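Local coordinates for nitroreductase (Bacteroides fragilis NCTC 9343, PDB 3EK3), which binds FMN and probably acts as an NAD(P)H-dependent oxidoreductase of the nitroreductase family, at residues 40-43 against 44-47; 116-119 against 120-124. All blocks are in the same frame, centred on the assembly; numbering follows the deposited sequence.

Contact 1 lies in the loop between helix 27-38 and strand 50-54, contact 2 within the buried helix 109-126; their centres are about 16 Å apart. Ala-40 joins them, packing its CB 3.3 Å from Ala-116 N and its CA 3.4 Å from Asn-119 ND2. Both contacts also touch the second subunit, and each sits near flavin. Contact 1 covers the ribityl chain and dimethylbenzene end of an FMN whose hydrogen-bonding partners include Arg-14, Arg-15, Ser-16 and Arg-18 of the second subunit. In contact 2 the side chain of Phe-121 is about 6 Å from the other FMN of the dimer, with Arg-14 of its own chain against it. Each flavin site is thus built from both subunits.

Contact 1 of 2, residues 40-43 against 44-47. With FMN (flavin mononucleotide), chain B.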
loop_
_atom_site.group_PDB
_atom_site.type_symbol
_atom_site.label_atom_id
_atom_site.label_comp_id
_atom_site.label_asym_id
_atom_site.label_seq_id
_atom_site.Cartn_x
_atom_site.Cartn_y
_atom_site.Cartn_z
ATOM N N ALA A 40 7.075 -1.720 -6.807
ATOM C CA ALA A 40 5.696 -1.378 -6.507
ATOM C C ALA A 40 5.081 -0.454 -7.580
ATOM O O ALA A 40 5.775 0.319 -8.268
ATOM C CB ALA A 40 5.570 -0.695 -5.074
ATOM N N PRO A 41 3.762 -0.524 -7.724
ATOM C CA PRO A 41 3.111 0.359 -8.646
ATOM C C PRO A 41 3.174 1.760 -8.052
ATOM O O PRO A 41 3.212 1.893 -6.818
ATOM C CB PRO A 41 1.652 -0.129 -8.653
ATOM C CG PRO A 41 1.461 -0.837 -7.330
ATOM C CD PRO A 41 2.828 -1.445 -7.032
ATOM N N SER A 42 3.243 2.752 -8.920
ATOM C CA SER A 42 3.098 4.172 -8.510
ATOM C C SER A 42 2.236 4.902 -9.481
ATOM O O SER A 42 2.243 4.639 -10.686
ATOM C CB SER A 42 4.464 4.868 -8.368
ATOM O OG SER A 42 5.147 5.017 -9.610
ATOM N N GLY A 43 1.493 5.901 -8.977
ATOM C CA GLY A 43 0.586 6.638 -9.818
ATOM C C GLY A 43 1.358 7.280 -10.935
ATOM O O GLY A 43 2.404 7.909 -10.682
HETATM N N MSE A 44 0.860 7.102 -12.162
HETATM C CA MSE A 44 1.473 7.681 -13.388
HETATM C C MSE A 44 2.900 7.196 -13.647
HETATM O O MSE A 44 3.644 7.799 -14.441
HETATM C CB MSE A 44 1.434 9.215 -13.314
HETATM C CG MSE A 44 0.022 9.769 -13.254
HETATM SE SE MSE A 44 -0.881 9.564 -14.959
HETATM C CE MSE A 44 0.328 10.594 -16.019
ATOM N N HIS A 45 3.289 6.089 -12.999
ATOM C CA HIS A 45 4.673 5.635 -12.985
ATOM C C HIS A 45 5.620 6.802 -12.628
ATOM O O HIS A 45 6.726 6.894 -13.134
ATOM C CB HIS A 45 5.027 4.984 -14.331
ATOM C CG HIS A 45 6.316 4.229 -14.318
ATOM N ND1 HIS A 45 6.663 3.382 -13.291
ATOM C CD2 HIS A 45 7.384 4.267 -15.158
ATOM C CE1 HIS A 45 7.870 2.889 -13.528
ATOM N NE2 HIS A 45 8.328 3.415 -14.647
ATOM N N TYR A 46 5.201 7.703 -11.747
ATOM C CA TYR A 46 6.100 8.807 -11.395
ATOM C C TYR A 46 7.368 8.371 -10.649
ATOM O O TYR A 46 8.393 9.040 -10.779
ATOM C CB TYR A 46 5.381 9.897 -10.626
ATOM C CG TYR A 46 4.431 10.734 -11.422
ATOM C CD1 TYR A 46 4.669 11.022 -12.758
ATOM C CD2 TYR A 46 3.333 11.332 -10.808
ATOM C CE1 TYR A 46 3.826 11.805 -13.465
ATOM C CE2 TYR A 46 2.470 12.160 -11.522
ATOM C CZ TYR A 46 2.723 12.380 -12.849
ATOM O OH TYR A 46 1.898 13.190 -13.580
ATOM N N GLU A 47 7.313 7.295 -9.858
ATOM C CA GLU A 47 8.474 6.856 -9.062
ATOM C C GLU A 47 9.175 8.009 -8.338
ATOM O O GLU A 47 10.415 8.097 -8.358
ATOM C CB GLU A 47 9.513 6.168 -9.940
ATOM C CG GLU A 47 9.054 4.910 -10.577
ATOM C CD GLU A 47 10.093 4.294 -11.488
ATOM O OE1 GLU A 47 10.306 4.829 -12.602
ATOM O OE2 GLU A 47 10.662 3.238 -11.101
HETATM N N1 FMN B . -3.412 2.765 -13.738
HETATM C C2 FMN B . -4.538 3.029 -14.483
HETATM O O2 FMN B . -4.666 2.550 -15.614
HETATM N N3 FMN B . -5.536 3.857 -14.017
HETATM C C4 FMN B . -5.414 4.433 -12.799
HETATM O O4 FMN B . -6.424 4.986 -12.333
HETATM C C4A FMN B . -4.278 4.155 -12.027
HETATM N N5 FMN B . -4.147 4.713 -10.782
HETATM C C5A FMN B . -3.059 4.439 -9.978
HETATM C C6 FMN B . -2.988 4.999 -8.702
HETATM C C7 FMN B . -1.921 4.709 -7.855
HETATM C C7M FMN B . -1.942 5.151 -6.391
HETATM C C8 FMN B . -0.937 3.814 -8.293
HETATM C C8M FMN B . -0.061 3.134 -7.266
HETATM C C9 FMN B . -1.016 3.253 -9.571
HETATM C C9A FMN B . -2.074 3.550 -10.425
HETATM N N10 FMN B . -2.173 3.014 -11.720
HETATM C C10 FMN B . -3.284 3.281 -12.486
HETATM C "C1'" FMN B . -1.139 2.046 -12.241
HETATM C "C2'" FMN B . 0.164 2.783 -12.572
HETATM O "O2'" FMN B . 0.017 3.514 -13.777
HETATM C "C3'" FMN B . 1.248 1.735 -12.757
HETATM O "O3'" FMN B . 1.510 1.158 -11.496
HETATM C "C4'" FMN B . 2.567 2.334 -13.284
HETATM O "O4'" FMN B . 2.404 2.791 -14.620
HETATM C "C5'" FMN B . 3.691 1.302 -13.235
HETATM O "O5'" FMN B . 3.386 0.202 -14.084
HETATM P P FMN B . 3.328 -1.322 -13.536
HETATM O O1P FMN B . 4.576 -1.579 -12.787
HETATM O O2P FMN B . 3.050 -2.249 -14.735
HETATM O O3P FMN B . 2.225 -1.418 -12.513
HETATM O O HOH W 1 5.801 2.652 -10.805
#
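A first torsion of 67° places Ser-42 OG between its own backbone N and carbonyl carbon, while His-45 holds CG anti to the backbone N (chi1 -167°); together they bring OG and ND1 to one water, which lies 2.7 Å from Ser-42 OG and sits in the plane of the imidazole at its edge. The framework is a pair of overlapping beta turns. The first, of type II, is closed by His-45 N donating to Ser-42 O at 2.9 Å. The second has left-handed backbone at Met-44 and His-45, close to type III', the 3-10-like relative of type I', and is closed by Tyr-46 N to Gly-43 O at 3.0 Å. Ser-42 OG then accepts a longer bond from Glu-47 N, 3.2 Å and fairly straight at 158°, so one short hydroxyl serves both the water and the far end of the loop. Serine suits this buried place because it supplies a polar atom close to its own backbone.

One side of the loop faces FMN. Gly-43 N lies over the face of the dimethylbenzene ring, 3.3 Å from FMN C8, and the glycine, having no side chain, lays bare backbone on this part of the flavin. That same N donates to Asp-112 on helix 109-126, which holds the loop against the helix. His-45 CB packs near FMN O4', and Pro-41 CB approaches FMN O3' at 3.1 Å. Glu-47 turns toward the second subunit, where OE2 accepts a hydrogen bond from Lys-182 N. At the more exposed side, the turn folds the selenomethionine Met-44 back under Tyr-46: Met-44 CB stands 3.4 Å above the plane of the phenol ring, over its centre.

Contact 2 of 2, residues 116-119 against 120-124; sequences AIEN and MFLAA
Phe-121 leans back along its helix onto Ile-117 and Glu-118, the residues four and three positions earlier. Its CB starts over the backbone, 3.5 Å from Glu-118 O, and CG keeps a similar distance from Ile-117 O, the carbonyl that accepts the hydrogen bond from Phe-121 N. Farther out the ring meets the two neighbours in different ways, one at an edge and one over a face. CD2 meets Glu-118 OE1 at 3.4 Å, in an approach to the ring edge, with carboxylate and ring planes 86° apart; the slightly positive C-H edge suits an oxygen. CE2 and then CZ, the tip, lie under the methyl CG2 of Ile-117, with CZ to CG2 only 3.3 Å. This is a CH-pi contact over one face, offset toward the rim, and the beta-branch of isoleucine supplies the methyl because CG2 is anti to the backbone N.

Glu-118 reaches the ring by bending at chi2 (60°). Its OE1 is buried without a polar partner in the model, while OE2 passes Leu-122 CG at 4.0 Å and forms a long, weak ion pair with Arg-14, an FMN-binding residue that also packs on Phe-121. On another side of the helix, Asn-119 ND2 is satisfied by Ala-36 O, and the extended selenomethionine Met-120 lies on Ile-33 and Leu-34. The small Ala-123 and Ala-124 let helix 27-38 come close. Regular bonds from residue i+4 to i, such as Ala-123 N to Asn-119 O at 2.7 Å, run through the whole segment: a buried alpha-helix between sheet and second subunit, at the core of the dimeric nitroreductase fold.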
loop_
_atom_site.group_PDB
_atom_site.type_symbol
_atom_site.label_atom_id
_atom_site.label_comp_id
_atom_site.label_asym_id
_atom_site.label_seq_id
_atom_site.Cartn_x
_atom_site.Cartn_y
_atom_site.Cartn_z
ATOM N N ALA A 116 4.815 0.218 -1.944
ATOM C CA ALA A 116 6.244 -0.084 -1.832
ATOM C C ALA A 116 6.505 -0.814 -0.508
ATOM O O ALA A 116 7.191 -1.845 -0.451
ATOM C CB ALA A 116 7.074 1.241 -1.921
ATOM N N ILE A 117 5.931 -0.280 0.558
ATOM C CA ILE A 117 6.134 -0.805 1.896
ATOM C C ILE A 117 5.599 -2.233 1.971
ATOM O O ILE A 117 6.298 -3.135 2.470
ATOM C CB ILE A 117 5.511 0.093 2.961
ATOM C CG1 ILE A 117 6.376 1.346 3.138
ATOM C CG2 ILE A 117 5.401 -0.658 4.299
ATOM C CD1 ILE A 117 5.707 2.458 3.917
ATOM N N GLU A 118 4.387 -2.463 1.458
ATOM C CA GLU A 118 3.810 -3.803 1.479
ATOM C C GLU A 118 4.689 -4.793 0.727
ATOM O O GLU A 118 4.920 -5.880 1.240
ATOM C CB GLU A 118 2.368 -3.800 0.987
ATOM C CG GLU A 118 1.576 -5.105 1.128
ATOM C CD GLU A 118 1.435 -5.597 2.563
ATOM O OE1 GLU A 118 1.692 -4.819 3.463
ATOM O OE2 GLU A 118 1.091 -6.787 2.814
ATOM N N ASN A 119 5.207 -4.417 -0.434
ATOM C CA ASN A 119 6.182 -5.278 -1.137
ATOM C C ASN A 119 7.391 -5.655 -0.263
ATOM O O ASN A 119 7.833 -6.796 -0.241
ATOM C CB ASN A 119 6.660 -4.592 -2.440
ATOM C CG ASN A 119 5.672 -4.746 -3.566
ATOM O OD1 ASN A 119 4.581 -5.314 -3.381
ATOM N ND2 ASN A 119 6.050 -4.258 -4.762
HETATM N N MSE A 120 7.939 -4.667 0.418
HETATM C CA MSE A 120 9.098 -4.851 1.278
HETATM C C MSE A 120 8.804 -5.826 2.414
HETATM O O MSE A 120 9.604 -6.739 2.667
HETATM C CB MSE A 120 9.533 -3.496 1.841
HETATM C CG MSE A 120 10.192 -2.630 0.826
HETATM SE SE MSE A 120 11.082 -1.112 1.724
HETATM C CE MSE A 120 11.274 0.033 0.170
ATOM N N PHE A 121 7.640 -5.675 3.058
ATOM C CA PHE A 121 7.193 -6.613 4.116
ATOM C C PHE A 121 7.165 -8.045 3.598
ATOM O O PHE A 121 7.649 -8.988 4.231
ATOM C CB PHE A 121 5.794 -6.312 4.632
ATOM C CG PHE A 121 5.646 -5.000 5.413
ATOM C CD1 PHE A 121 6.703 -4.413 6.144
ATOM C CD2 PHE A 121 4.392 -4.413 5.489
ATOM C CE1 PHE A 121 6.489 -3.213 6.873
ATOM C CE2 PHE A 121 4.165 -3.236 6.227
ATOM C CZ PHE A 121 5.230 -2.643 6.918
ATOM N N LEU A 122 6.547 -8.194 2.423
ATOM C CA LEU A 122 6.391 -9.512 1.817
ATOM C C LEU A 122 7.724 -10.101 1.354
ATOM O O LEU A 122 8.025 -11.274 1.591
ATOM C CB LEU A 122 5.370 -9.429 0.681
ATOM C CG LEU A 122 3.937 -9.092 1.116
ATOM C CD1 LEU A 122 2.987 -8.908 -0.107
ATOM C CD2 LEU A 122 3.351 -10.117 2.105
ATOM N N ALA A 123 8.544 -9.266 0.733
ATOM C CA ALA A 123 9.904 -9.643 0.389
ATOM C C ALA A 123 10.648 -10.111 1.662
ATOM O O ALA A 123 11.302 -11.146 1.662
ATOM C CB ALA A 123 10.608 -8.467 -0.259
ATOM N N ALA A 124 10.564 -9.321 2.725
ATOM C CA ALA A 124 11.247 -9.649 3.981
ATOM C C ALA A 124 10.744 -10.970 4.524
ATOM O O ALA A 124 11.531 -11.840 4.880
ATOM C CB ALA A 124 11.046 -8.549 4.993
#